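Local coordinates for protein anopheles gambiae adenosine kinase (Anopheles gambiae, PDB 3LOO) that catalyses the transfer of a phosphate from ATP to adenosine, giving AMP, as a pfkB-family kinase, at residues A[262-267]-A[275-280]; A[254-259]-A[285-290]; A[77-82]-A[116-121]. All coordinates share one frame; numbering follows the deposited sequence.

Interaction 1: A[262-267]-A[275-280]; sequences RIAALP and RIVIIT. With B4P (bis(adenosine)-5'-tetraphosphate), chain D.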
loop_
_atom_site.group_PDB
_atom_site.type_symbol
_atom_site.label_atom_id
_atom_site.label_comp_id
_atom_site.label_asym_id
_atom_site.label_seq_id
_atom_site.Cartn_x
_atom_site.Cartn_y
_atom_site.Cartn_z
ATOM N N ARG A 262 -21.091 -2.855 5.729
ATOM C CA ARG A 262 -21.178 -4.274 5.412
ATOM C C ARG A 262 -19.823 -4.957 5.583
ATOM O O ARG A 262 -19.747 -6.051 6.148
ATOM C CB ARG A 262 -21.658 -4.527 3.954
ATOM C CG ARG A 262 -23.079 -4.107 3.582
ATOM C CD ARG A 262 -24.118 -5.194 3.835
ATOM N NE ARG A 262 -24.231 -6.264 2.826
ATOM C CZ ARG A 262 -24.957 -6.209 1.689
ATOM N NH1 ARG A 262 -25.605 -5.101 1.302
ATOM N NH2 ARG A 262 -24.999 -7.274 0.908
ATOM N N ILE A 263 -18.761 -4.348 5.055
ATOM C CA ILE A 263 -17.419 -4.937 5.237
ATOM C C ILE A 263 -17.043 -5.005 6.743
ATOM O O ILE A 263 -16.563 -6.039 7.227
ATOM C CB ILE A 263 -16.336 -4.146 4.486
ATOM C CG1 ILE A 263 -16.602 -4.125 2.957
ATOM C CG2 ILE A 263 -14.926 -4.693 4.851
ATOM C CD1 ILE A 263 -15.791 -2.961 2.227
ATOM N N ALA A 264 -17.275 -3.902 7.454
ATOM C CA ALA A 264 -16.928 -3.801 8.884
ATOM C C ALA A 264 -17.628 -4.917 9.681
ATOM O O ALA A 264 -17.042 -5.455 10.623
ATOM C CB ALA A 264 -17.279 -2.435 9.456
ATOM N N ALA A 265 -18.844 -5.289 9.248
ATOM C CA ALA A 265 -19.680 -6.232 10.004
ATOM C C ALA A 265 -19.380 -7.683 9.715
ATOM O O ALA A 265 -19.956 -8.550 10.347
ATOM C CB ALA A 265 -21.199 -5.919 9.796
ATOM N N LEU A 266 -18.464 -7.972 8.793
ATOM C CA LEU A 266 -18.123 -9.344 8.481
ATOM C C LEU A 266 -17.569 -10.095 9.688
ATOM O O LEU A 266 -16.924 -9.491 10.557
ATOM C CB LEU A 266 -17.130 -9.426 7.308
ATOM C CG LEU A 266 -17.614 -9.105 5.880
ATOM C CD1 LEU A 266 -16.421 -8.814 4.974
ATOM C CD2 LEU A 266 -18.445 -10.257 5.301
ATOM N N PRO A 267 -17.788 -11.427 9.740
ATOM C CA PRO A 267 -17.247 -12.247 10.826
ATOM C C PRO A 267 -15.764 -11.960 11.047
ATOM O O PRO A 267 -15.022 -11.756 10.097
ATOM C CB PRO A 267 -17.425 -13.677 10.298
ATOM C CG PRO A 267 -18.679 -13.578 9.444
ATOM C CD PRO A 267 -18.617 -12.218 8.804
ATOM N N ARG A 275 -13.476 -4.394 13.921
ATOM C CA ARG A 275 -12.887 -3.987 12.643
ATOM C C ARG A 275 -13.176 -2.533 12.333
ATOM O O ARG A 275 -14.278 -2.024 12.568
ATOM C CB ARG A 275 -13.401 -4.847 11.488
ATOM C CG ARG A 275 -12.739 -4.546 10.129
ATOM C CD ARG A 275 -13.221 -5.538 9.049
ATOM N NE ARG A 275 -12.905 -6.948 9.336
ATOM C CZ ARG A 275 -13.797 -7.870 9.712
ATOM N NH1 ARG A 275 -15.065 -7.546 9.936
ATOM N NH2 ARG A 275 -13.420 -9.131 9.877
ATOM N N ILE A 276 -12.161 -1.906 11.770
ATOM C CA ILE A 276 -12.206 -0.535 11.235
ATOM C C ILE A 276 -12.067 -0.606 9.714
ATOM O O ILE A 276 -11.223 -1.364 9.197
ATOM C CB ILE A 276 -11.021 0.274 11.815
ATOM C CG1 ILE A 276 -11.207 0.383 13.320
ATOM C CG2 ILE A 276 -11.005 1.657 11.267
ATOM C CD1 ILE A 276 -12.504 1.006 13.676
ATOM N N VAL A 277 -12.922 0.122 9.002
ATOM C CA VAL A 277 -12.760 0.292 7.553
ATOM C C VAL A 277 -12.567 1.788 7.280
ATOM O O VAL A 277 -13.346 2.604 7.766
ATOM C CB VAL A 277 -13.963 -0.287 6.774
ATOM C CG1 VAL A 277 -13.771 -0.102 5.258
ATOM C CG2 VAL A 277 -14.186 -1.776 7.152
ATOM N N ILE A 278 -11.520 2.135 6.541
ATOM C CA ILE A 278 -11.212 3.564 6.209
ATOM C C ILE A 278 -11.229 3.757 4.690
ATOM O O ILE A 278 -10.484 3.070 3.983
ATOM C CB ILE A 278 -9.874 4.026 6.851
ATOM C CG1 ILE A 278 -10.017 4.030 8.386
ATOM C CG2 ILE A 278 -9.472 5.433 6.378
ATOM C CD1 ILE A 278 -8.677 4.117 9.141
ATOM N N ILE A 279 -12.079 4.654 4.196
ATOM C CA ILE A 279 -12.218 4.890 2.754
ATOM C C ILE A 279 -11.845 6.312 2.436
ATOM O O ILE A 279 -12.477 7.248 2.955
ATOM C CB ILE A 279 -13.650 4.590 2.266
ATOM C CG1 ILE A 279 -13.976 3.122 2.608
ATOM C CG2 ILE A 279 -13.767 4.845 0.735
ATOM C CD1 ILE A 279 -15.398 2.769 2.474
ATOM N N THR A 280 -10.795 6.458 1.617
ATOM C CA THR A 280 -10.358 7.738 1.113
ATOM C C THR A 280 -11.159 8.045 -0.157
ATOM O O THR A 280 -11.582 7.131 -0.872
ATOM C CB THR A 280 -8.808 7.763 0.831
ATOM O OG1 THR A 280 -8.465 6.830 -0.213
ATOM C CG2 THR A 280 -7.994 7.405 2.128
HETATM P PA B4P D . -1.321 6.146 -6.671
HETATM O O1A B4P D . -0.533 7.420 -6.935
HETATM O O2A B4P D . -2.118 5.557 -7.833
HETATM O O3A B4P D . -2.442 6.548 -5.595
HETATM P PB B4P D . -2.549 5.808 -4.187
HETATM O O1B B4P D . -1.360 6.149 -3.285
HETATM O O2B B4P D . -3.006 4.365 -4.316
HETATM O O3B B4P D . -3.783 6.881 -3.884
HETATM P PG B4P D . -5.326 6.549 -3.564
HETATM O O1G B4P D . -6.178 6.587 -4.786
HETATM O O2G B4P D . -5.337 5.233 -2.812
HETATM O O3G B4P D . -5.773 7.704 -2.550
HETATM P PD B4P D . -6.774 8.954 -2.745
HETATM O O1D B4P D . -6.578 9.493 -4.113
HETATM O O2D B4P D . -8.157 8.656 -2.237
HETATM O O5E B4P D . -0.367 5.021 -5.987
HETATM C C5E B4P D . 0.898 4.972 -6.607
HETATM C C4E B4P D . 1.768 3.834 -6.157
HETATM O O4E B4P D . 1.176 2.554 -6.381
HETATM C C3E B4P D . 3.003 3.833 -7.016
HETATM O O3E B4P D . 4.041 4.370 -6.173
HETATM C C2E B4P D . 3.268 2.364 -7.326
HETATM O O2E B4P D . 4.600 1.915 -7.045
HETATM C C1E B4P D . 2.214 1.616 -6.488
HETATM N N9A B4P D . 1.751 0.423 -7.219
HETATM C C8A B4P D . 1.048 0.364 -8.388
HETATM N N7A B4P D . 0.851 -0.951 -8.696
HETATM C C5A B4P D . 1.455 -1.726 -7.747
HETATM C C6A B4P D . 1.585 -3.106 -7.521
HETATM N N6A B4P D . 1.088 -4.054 -8.375
HETATM N N1A B4P D . 2.281 -3.530 -6.436
HETATM C C2A B4P D . 2.803 -2.649 -5.547
HETATM N N3A B4P D . 2.680 -1.325 -5.734
HETATM C C4A B4P D . 2.007 -0.845 -6.812
HETATM O O5F B4P D . -6.053 9.979 -1.745
HETATM C C5F B4P D . -5.636 9.593 -0.441
HETATM C C4F B4P D . -5.466 10.884 0.359
HETATM O O4F B4P D . -4.687 11.860 -0.356
HETATM C C3F B4P D . -6.798 11.586 0.550
HETATM O O3F B4P D . -7.511 10.974 1.617
HETATM C C2F B4P D . -6.371 13.013 0.835
HETATM O O2F B4P D . -6.007 13.163 2.222
HETATM C C1F B4P D . -5.151 13.189 -0.087
HETATM N N9B B4P D . -5.642 13.790 -1.368
HETATM C C8B B4P D . -5.862 13.127 -2.521
HETATM N N7B B4P D . -6.319 13.963 -3.484
HETATM C C5B B4P D . -6.406 15.204 -2.961
HETATM C C6B B4P D . -6.810 16.453 -3.425
HETATM N N6B B4P D . -7.227 16.575 -4.711
HETATM N N1B B4P D . -6.761 17.537 -2.591
HETATM C C2B B4P D . -6.341 17.420 -1.307
HETATM N N3B B4P D . -5.947 16.220 -0.793
HETATM C C4B B4P D . -5.964 15.087 -1.562
#
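Arg275 reaches across to the C-terminal end of helix 256-264 and the turn that follows it, and plugs its guanidinium into the carbonyls there. The polar part comes first. Arg275 NH1 gives a nearly straight bond to Leu266 O, 2.8 Å long with 175° at the hydrogen, and a more bent one to Ala264 O at 3.0 Å, while Arg275 NH2 reaches Pro267 O at 3.1 Å. All three oxygens lie close to the guanidinium plane, so they meet it at its edge; seen from the acceptors, NH1 sits well above the carbonyl plane of Ala264 and is only tilted from that of Leu266. Phe229 O takes a further bond from NH2 and Val232 O one from NE. Five N-H groups are thus met by five backbone carbonyls, which fixes the rotation of the group; the partial negative charge at the helix C-terminus probably favours its positive charge as well. The chain gets there by running out straight from the backbone, CG opposite N (chi1 -175°), before bending at chi3 (-61°).

These segments belong to a beta-alpha-beta crossover of the alpha/beta ribokinase-like fold: from strand 234-238 the chain passes through helices 239-248 and 256-264 before strand 276-281 joins alongside and parallel to the first.

The apolar part is small and centres on one methyl of Val277. Val277 CG2 lies 3.8 Å from Ile263 CG2, the two side chains crossing at about a right angle, and 3.9 Å from Ala264 CB. Leu235 and Ile289 of the flanking strands also touch Ile263 and Ala264 respectively.

The ligand is met at the other end of the strand, where Thr280 OG1 donates to phosphate oxygen O2D of the bis(adenosine)-5'-tetraphosphate at 2.7 Å.

Interaction 2: A[254-259]-A[285-290]; sequences EDLREI and PVLLIE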
loop_
_atom_site.group_PDB
_atom_site.type_symbol
_atom_site.label_atom_id
_atom_site.label_comp_id
_atom_site.label_asym_id
_atom_site.label_seq_id
_atom_site.Cartn_x
_atom_site.Cartn_y
_atom_site.Cartn_z
ATOM N N GLU A 254 -23.679 1.342 -4.538
ATOM C CA GLU A 254 -22.463 2.104 -4.733
ATOM C C GLU A 254 -22.258 3.152 -3.645
ATOM O O GLU A 254 -21.321 3.932 -3.718
ATOM C CB GLU A 254 -22.419 2.728 -6.130
ATOM C CG GLU A 254 -22.027 1.698 -7.130
ATOM C CD GLU A 254 -21.936 2.204 -8.541
ATOM O OE1 GLU A 254 -22.034 3.431 -8.762
ATOM O OE2 GLU A 254 -21.744 1.351 -9.430
ATOM N N ASP A 255 -23.134 3.124 -2.643
ATOM C CA ASP A 255 -23.092 3.975 -1.459
ATOM C C ASP A 255 -21.927 3.537 -0.560
ATOM O O ASP A 255 -21.917 2.422 -0.013
ATOM C CB ASP A 255 -24.448 3.862 -0.729
ATOM C CG ASP A 255 -24.531 4.704 0.555
ATOM O OD1 ASP A 255 -23.526 4.912 1.270
ATOM O OD2 ASP A 255 -25.661 5.116 0.891
ATOM N N LEU A 256 -20.941 4.411 -0.436
ATOM C CA LEU A 256 -19.704 4.059 0.252
ATOM C C LEU A 256 -19.914 3.798 1.733
ATOM O O LEU A 256 -19.264 2.923 2.312
ATOM C CB LEU A 256 -18.673 5.165 0.080
ATOM C CG LEU A 256 -18.114 5.360 -1.319
ATOM C CD1 LEU A 256 -17.243 6.587 -1.276
ATOM C CD2 LEU A 256 -17.341 4.120 -1.790
ATOM N N ARG A 257 -20.817 4.562 2.357
ATOM C CA ARG A 257 -21.087 4.373 3.788
ATOM C C ARG A 257 -21.662 2.978 4.034
ATOM O O ARG A 257 -21.221 2.263 4.921
ATOM C CB ARG A 257 -22.016 5.480 4.327
ATOM C CG ARG A 257 -21.330 6.859 4.343
ATOM C CD ARG A 257 -22.310 7.993 4.541
ATOM N NE ARG A 257 -21.591 9.269 4.619
ATOM C CZ ARG A 257 -21.026 9.882 3.575
ATOM N NH1 ARG A 257 -21.068 9.338 2.361
ATOM N NH2 ARG A 257 -20.399 11.040 3.739
ATOM N N GLU A 258 -22.618 2.583 3.201
ATOM C CA GLU A 258 -23.238 1.279 3.303
ATOM C C GLU A 258 -22.239 0.166 3.038
ATOM O O GLU A 258 -22.234 -0.865 3.717
ATOM C CB GLU A 258 -24.403 1.199 2.297
ATOM C CG GLU A 258 -24.984 -0.199 2.120
ATOM C CD GLU A 258 -25.687 -0.695 3.374
ATOM O OE1 GLU A 258 -26.059 0.155 4.228
ATOM O OE2 GLU A 258 -25.867 -1.943 3.508
ATOM N N ILE A 259 -21.402 0.359 2.023
ATOM C CA ILE A 259 -20.394 -0.647 1.687
ATOM C C ILE A 259 -19.449 -0.812 2.888
ATOM O O ILE A 259 -19.205 -1.921 3.320
ATOM C CB ILE A 259 -19.615 -0.285 0.375
ATOM C CG1 ILE A 259 -20.537 -0.351 -0.855
ATOM C CG2 ILE A 259 -18.412 -1.248 0.158
ATOM C CD1 ILE A 259 -20.034 0.491 -2.030
ATOM N N PRO A 285 -14.109 13.920 1.916
ATOM C CA PRO A 285 -13.790 13.496 3.281
ATOM C C PRO A 285 -13.293 12.055 3.343
ATOM O O PRO A 285 -13.782 11.205 2.610
ATOM C CB PRO A 285 -15.152 13.603 4.013
ATOM C CG PRO A 285 -15.885 14.657 3.257
ATOM C CD PRO A 285 -15.493 14.426 1.809
ATOM N N VAL A 286 -12.311 11.796 4.209
ATOM C CA VAL A 286 -11.964 10.425 4.538
ATOM C C VAL A 286 -13.092 9.866 5.424
ATOM O O VAL A 286 -13.549 10.548 6.360
ATOM C CB VAL A 286 -10.603 10.346 5.269
ATOM C CG1 VAL A 286 -10.309 8.912 5.643
ATOM C CG2 VAL A 286 -9.477 10.898 4.373
ATOM N N LEU A 287 -13.533 8.634 5.150
ATOM C CA LEU A 287 -14.621 8.027 5.905
ATOM C C LEU A 287 -14.106 6.931 6.825
ATOM O O LEU A 287 -13.326 6.078 6.401
ATOM C CB LEU A 287 -15.692 7.426 4.982
ATOM C CG LEU A 287 -16.157 8.245 3.786
ATOM C CD1 LEU A 287 -17.005 7.340 2.883
ATOM C CD2 LEU A 287 -16.917 9.522 4.259
ATOM N N LEU A 288 -14.547 6.975 8.081
ATOM C CA LEU A 288 -14.198 5.978 9.086
ATOM C C LEU A 288 -15.440 5.198 9.454
ATOM O O LEU A 288 -16.451 5.782 9.917
ATOM C CB LEU A 288 -13.614 6.640 10.363
ATOM C CG LEU A 288 -13.554 5.769 11.640
ATOM C CD1 LEU A 288 -12.661 4.558 11.449
ATOM C CD2 LEU A 288 -13.073 6.609 12.850
ATOM N N ILE A 289 -15.358 3.885 9.293
ATOM C CA ILE A 289 -16.426 2.997 9.693
ATOM C C ILE A 289 -15.905 2.017 10.734
ATOM O O ILE A 289 -14.884 1.357 10.499
ATOM C CB ILE A 289 -17.005 2.194 8.476
ATOM C CG1 ILE A 289 -17.400 3.131 7.317
ATOM C CG2 ILE A 289 -18.206 1.331 8.917
ATOM C CD1 ILE A 289 -16.345 3.273 6.185
ATOM N N GLU A 290 -16.596 1.930 11.875
ATOM C CA GLU A 290 -16.269 0.963 12.901
ATOM C C GLU A 290 -17.383 -0.032 13.045
ATOM O O GLU A 290 -18.547 0.349 13.137
ATOM C CB GLU A 290 -16.046 1.625 14.281
ATOM C CG GLU A 290 -15.565 0.585 15.340
ATOM C CD GLU A 290 -15.404 1.160 16.752
ATOM O OE1 GLU A 290 -16.416 1.580 17.371
ATOM O OE2 GLU A 290 -14.260 1.164 17.245
#
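Leu287 does nearly all the touching from the strand side, its two methyls taking one helix residue each. CD1 rests on Leu256 at the start of helix 256-264, 3.9 Å from Leu256 CB. CD2 lies over one face of the Arg257 guanidinium, displaced toward its rim and 3.8 Å from Arg257 NH2, with the two side chains crossing at about a right angle. The arginine can reach that far because its chain is stretched out from CG to NE (chi2 166°, chi3 177°), passing across the leucine to lay the flat group over it.

The close packing is on the leucine side. Leu256 is backed by Glu239 and Ala242 of helix 239-248 and also touches Gln281, as does Leu287, so this end is wedged between helix and sheet. Two residues further along the strand, the fit slackens: Ile289 turns its CB toward the helix, yet its nearest approach, Ile289 CG1 to Arg257 O, is 4.6 Å. Arg257 lies on the partly exposed side, and its NH2 is anchored by a salt bridge to Glu298 on the outermost strand of the sheet.

Just ahead of the helix, Asp255 is the N-cap. Its OD1 accepts from Glu258 N at 3.2 Å, nearly straight at the hydrogen (167°) though approached from above the carboxylate plane.

In the fold, this is a helix lying on one face of the antiparallel hairpin 276-281/284-290. Val286 and Leu288 point to the other face, where helix 333-350 covers them and Val286 touches the bound dinucleotide.

With only van der Waals and hydrophobic contact between the two segments, Leu287 can shield one face of the guanidinium without competing for its N-H groups, and the salt bridge to Glu298 probably offsets the positive charge and holds the group in place.

Interaction 3: A[77-82]-A[116-121]; sequences YIAGGS and EERATS. With B4P (bis(adenosine)-5'-tetraphosphate), chain D.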
loop_
_atom_site.group_PDB
_atom_site.type_symbol
_atom_site.label_atom_id
_atom_site.label_comp_id
_atom_site.label_asym_id
_atom_site.label_seq_id
_atom_site.Cartn_x
_atom_site.Cartn_y
_atom_site.Cartn_z
ATOM N N TYR A 77 12.845 8.405 -12.212
ATOM C CA TYR A 77 12.868 7.223 -11.354
ATOM C C TYR A 77 12.472 7.608 -9.936
ATOM O O TYR A 77 13.079 8.498 -9.345
ATOM C CB TYR A 77 14.276 6.627 -11.325
ATOM C CG TYR A 77 14.676 5.837 -12.555
ATOM C CD1 TYR A 77 13.742 5.021 -13.234
ATOM C CD2 TYR A 77 16.004 5.831 -12.999
ATOM C CE1 TYR A 77 14.123 4.262 -14.358
ATOM C CE2 TYR A 77 16.391 5.071 -14.125
ATOM C CZ TYR A 77 15.448 4.294 -14.790
ATOM O OH TYR A 77 15.832 3.514 -15.862
ATOM N N ILE A 78 11.473 6.933 -9.372
ATOM C CA ILE A 78 11.046 7.249 -8.018
ATOM C C ILE A 78 10.835 5.975 -7.266
ATOM O O ILE A 78 10.179 5.065 -7.764
ATOM C CB ILE A 78 9.754 8.137 -7.960
ATOM C CG1 ILE A 78 9.869 9.329 -8.909
ATOM C CG2 ILE A 78 9.558 8.650 -6.536
ATOM C CD1 ILE A 78 8.501 9.994 -9.312
ATOM N N ALA A 79 11.403 5.892 -6.069
ATOM C CA ALA A 79 11.212 4.686 -5.246
ATOM C C ALA A 79 9.723 4.505 -4.985
ATOM O O ALA A 79 9.059 5.457 -4.616
ATOM C CB ALA A 79 11.979 4.836 -3.929
ATOM N N GLY A 80 9.177 3.321 -5.238
ATOM C CA GLY A 80 7.730 3.093 -5.056
ATOM C C GLY A 80 7.386 1.727 -4.508
ATOM O O GLY A 80 8.143 1.151 -3.729
ATOM N N GLY A 81 6.250 1.193 -4.941
ATOM C CA GLY A 81 5.633 0.077 -4.237
ATOM C C GLY A 81 4.797 0.630 -3.075
ATOM O O GLY A 81 5.267 1.450 -2.255
ATOM N N SER A 82 3.539 0.224 -3.046
ATOM C CA SER A 82 2.563 0.754 -2.091
ATOM C C SER A 82 3.017 0.661 -0.606
ATOM O O SER A 82 3.107 1.666 0.074
ATOM C CB SER A 82 1.237 0.016 -2.275
ATOM O OG SER A 82 0.261 0.550 -1.404
ATOM N N GLU A 116 16.705 0.248 -2.078
ATOM C CA GLU A 116 17.410 0.039 -0.815
ATOM C C GLU A 116 17.883 1.324 -0.151
ATOM O O GLU A 116 17.616 1.581 1.023
ATOM C CB GLU A 116 18.637 -0.782 -1.109
ATOM C CG GLU A 116 18.485 -2.222 -0.854
ATOM C CD GLU A 116 19.179 -2.613 0.399
ATOM O OE1 GLU A 116 19.233 -3.830 0.718
ATOM O OE2 GLU A 116 19.665 -1.685 1.066
ATOM N N GLU A 117 18.619 2.124 -0.919
ATOM C CA GLU A 117 19.183 3.344 -0.389
ATOM C C GLU A 117 18.120 4.323 0.026
ATOM O O GLU A 117 18.219 4.847 1.125
ATOM C CB GLU A 117 20.196 3.966 -1.364
ATOM C CG GLU A 117 21.415 3.053 -1.466
ATOM C CD GLU A 117 22.513 3.581 -2.365
ATOM O OE1 GLU A 117 22.205 4.299 -3.343
ATOM O OE2 GLU A 117 23.694 3.247 -2.092
ATOM N N ARG A 118 17.107 4.579 -0.817
ATOM C CA ARG A 118 16.021 5.499 -0.417
ATOM C C ARG A 118 15.252 5.013 0.821
ATOM O O ARG A 118 14.976 5.784 1.744
ATOM C CB ARG A 118 14.988 5.745 -1.544
ATOM C CG ARG A 118 15.569 6.289 -2.840
ATOM C CD ARG A 118 15.749 7.834 -2.900
ATOM N NE ARG A 118 16.617 8.159 -4.050
ATOM C CZ ARG A 118 16.236 8.210 -5.336
ATOM N NH1 ARG A 118 14.963 8.005 -5.698
ATOM N NH2 ARG A 118 17.140 8.477 -6.274
ATOM N N ALA A 119 14.859 3.747 0.841
ATOM C CA ALA A 119 14.068 3.276 1.972
ATOM C C ALA A 119 14.930 3.247 3.270
ATOM O O ALA A 119 14.471 3.691 4.310
ATOM C CB ALA A 119 13.418 1.928 1.674
ATOM N N THR A 120 16.170 2.778 3.186
ATOM C CA THR A 120 17.086 2.831 4.353
ATOM C C THR A 120 17.360 4.272 4.822
ATOM O O THR A 120 17.352 4.515 6.001
ATOM C CB THR A 120 18.418 2.053 4.113
ATOM O OG1 THR A 120 18.113 0.658 3.960
ATOM C CG2 THR A 120 19.390 2.182 5.353
ATOM N N SER A 121 17.566 5.218 3.907
ATOM C CA SER A 121 17.719 6.630 4.311
ATOM C C SER A 121 16.559 7.196 5.089
ATOM O O SER A 121 16.781 7.979 6.008
ATOM C CB SER A 121 17.955 7.540 3.126
ATOM O OG SER A 121 19.056 7.002 2.445
HETATM P PA B4P D . -1.321 6.146 -6.671
HETATM O O1A B4P D . -0.533 7.420 -6.935
HETATM O O2A B4P D . -2.118 5.557 -7.833
HETATM O O3A B4P D . -2.442 6.548 -5.595
HETATM P PB B4P D . -2.549 5.808 -4.187
HETATM O O1B B4P D . -1.360 6.149 -3.285
HETATM O O2B B4P D . -3.006 4.365 -4.316
HETATM O O3B B4P D . -3.783 6.881 -3.884
HETATM P PG B4P D . -5.326 6.549 -3.564
HETATM O O1G B4P D . -6.178 6.587 -4.786
HETATM O O2G B4P D . -5.337 5.233 -2.812
HETATM O O3G B4P D . -5.773 7.704 -2.550
HETATM P PD B4P D . -6.774 8.954 -2.745
HETATM O O1D B4P D . -6.578 9.493 -4.113
HETATM O O2D B4P D . -8.157 8.656 -2.237
HETATM O O5E B4P D . -0.367 5.021 -5.987
HETATM C C5E B4P D . 0.898 4.972 -6.607
HETATM C C4E B4P D . 1.768 3.834 -6.157
HETATM O O4E B4P D . 1.176 2.554 -6.381
HETATM C C3E B4P D . 3.003 3.833 -7.016
HETATM O O3E B4P D . 4.041 4.370 -6.173
HETATM C C2E B4P D . 3.268 2.364 -7.326
HETATM O O2E B4P D . 4.600 1.915 -7.045
HETATM C C1E B4P D . 2.214 1.616 -6.488
HETATM N N9A B4P D . 1.751 0.423 -7.219
HETATM C C8A B4P D . 1.048 0.364 -8.388
HETATM N N7A B4P D . 0.851 -0.951 -8.696
HETATM C C5A B4P D . 1.455 -1.726 -7.747
HETATM C C6A B4P D . 1.585 -3.106 -7.521
HETATM N N6A B4P D . 1.088 -4.054 -8.375
HETATM N N1A B4P D . 2.281 -3.530 -6.436
HETATM C C2A B4P D . 2.803 -2.649 -5.547
HETATM N N3A B4P D . 2.680 -1.325 -5.734
HETATM C C4A B4P D . 2.007 -0.845 -6.812
HETATM O O5F B4P D . -6.053 9.979 -1.745
HETATM C C5F B4P D . -5.636 9.593 -0.441
HETATM C C4F B4P D . -5.466 10.884 0.359
HETATM O O4F B4P D . -4.687 11.860 -0.356
HETATM C C3F B4P D . -6.798 11.586 0.550
HETATM O O3F B4P D . -7.511 10.974 1.617
HETATM C C2F B4P D . -6.371 13.013 0.835
HETATM O O2F B4P D . -6.007 13.163 2.222
HETATM C C1F B4P D . -5.151 13.189 -0.087
HETATM N N9B B4P D . -5.642 13.790 -1.368
HETATM C C8B B4P D . -5.862 13.127 -2.521
HETATM N N7B B4P D . -6.319 13.963 -3.484
HETATM C C5B B4P D . -6.406 15.204 -2.961
HETATM C C6B B4P D . -6.810 16.453 -3.425
HETATM N N6B B4P D . -7.227 16.575 -4.711
HETATM N N1B B4P D . -6.761 17.537 -2.591
HETATM C C2B B4P D . -6.341 17.420 -1.307
HETATM N N3B B4P D . -5.947 16.220 -0.793
HETATM C C4B B4P D . -5.964 15.087 -1.562
#
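Next to Arg118, the residue that lies against Ala79 across this contact, the carbonyl oxygen of Glu117 is gripped twice: Ser121 OG donates to it at 2.7 Å and Ser121 N at 2.9 Å, the two donors coming from opposite faces of the carbonyl plane. The second is the ordinary helix bond; the first folds the serine hydroxyl back onto its own helix.

The contact itself is slim and apolar. Ala79, buried and pointing its CB at the helix, meets the root of the arginine: Ala79 CB is 3.9 Å from Arg118 CB and 4.0 Å from Arg118 CG. The Arg118 chain then turns sharply at chi2 (-85°), carrying the guanidinium alongside the strand. Its edge faces Tyr77 O, but NH1 stays 4.1 Å from that oxygen, a loose approach on the solvent side. Arg88 of helix 82-94 also touches Ala79. The Tyr77 ring turns from the helix, its OH bonded to Tyr111 OH and the two rings packed edge-to-face.

Past Ala79 the strand leaves the helix and becomes part of the nucleoside site. Gly81 N donates to the ribose hydroxyl oxygen O2E of the bis(adenosine)-5'-tetraphosphate at 2.8 Å, and Ser82 N donates to adenine N3A at 3.2 Å. The backbone of Gly80 passes close to the ribose, Gly80 C being 3.8 Å from O2E of the ligand, and Gly81 takes a positive phi (84°). Gly81 is also the N-cap of helix 82-94, so the sugar and base are read by amides at a helix start, while Asp317 holds the Ser82 hydroxyl.

This Gly-Gly pair, running from an edge strand of the five-stranded lid sheet into a helix, matches the di-glycine switch of ribokinase-like pfkB kinases, about which the lid is thought to move when substrate binds.

Interactions 1 and 2 use opposite ends of helix 256-264 and set them against neighbouring strands of the large sheet, 276-281 and 284-290, whose backbones bond directly to each other. Their chemistry differs with place: at the helix C-terminus an arginine ties up carbonyls over a partly buried seam, whereas near the N-terminus the join is apolar and its arginine borders solvent. Interaction 3 lies about 30 Å away between centres, on the other side of the chain's centre, pairing the edge of the small sheet with helix 110-122 through a thin contact, buried at Ala79 and exposed at Arg118. Interactions 1 and 3 nonetheless both grip the bound dinucleotide, at a phosphate and at a nucleoside respectively.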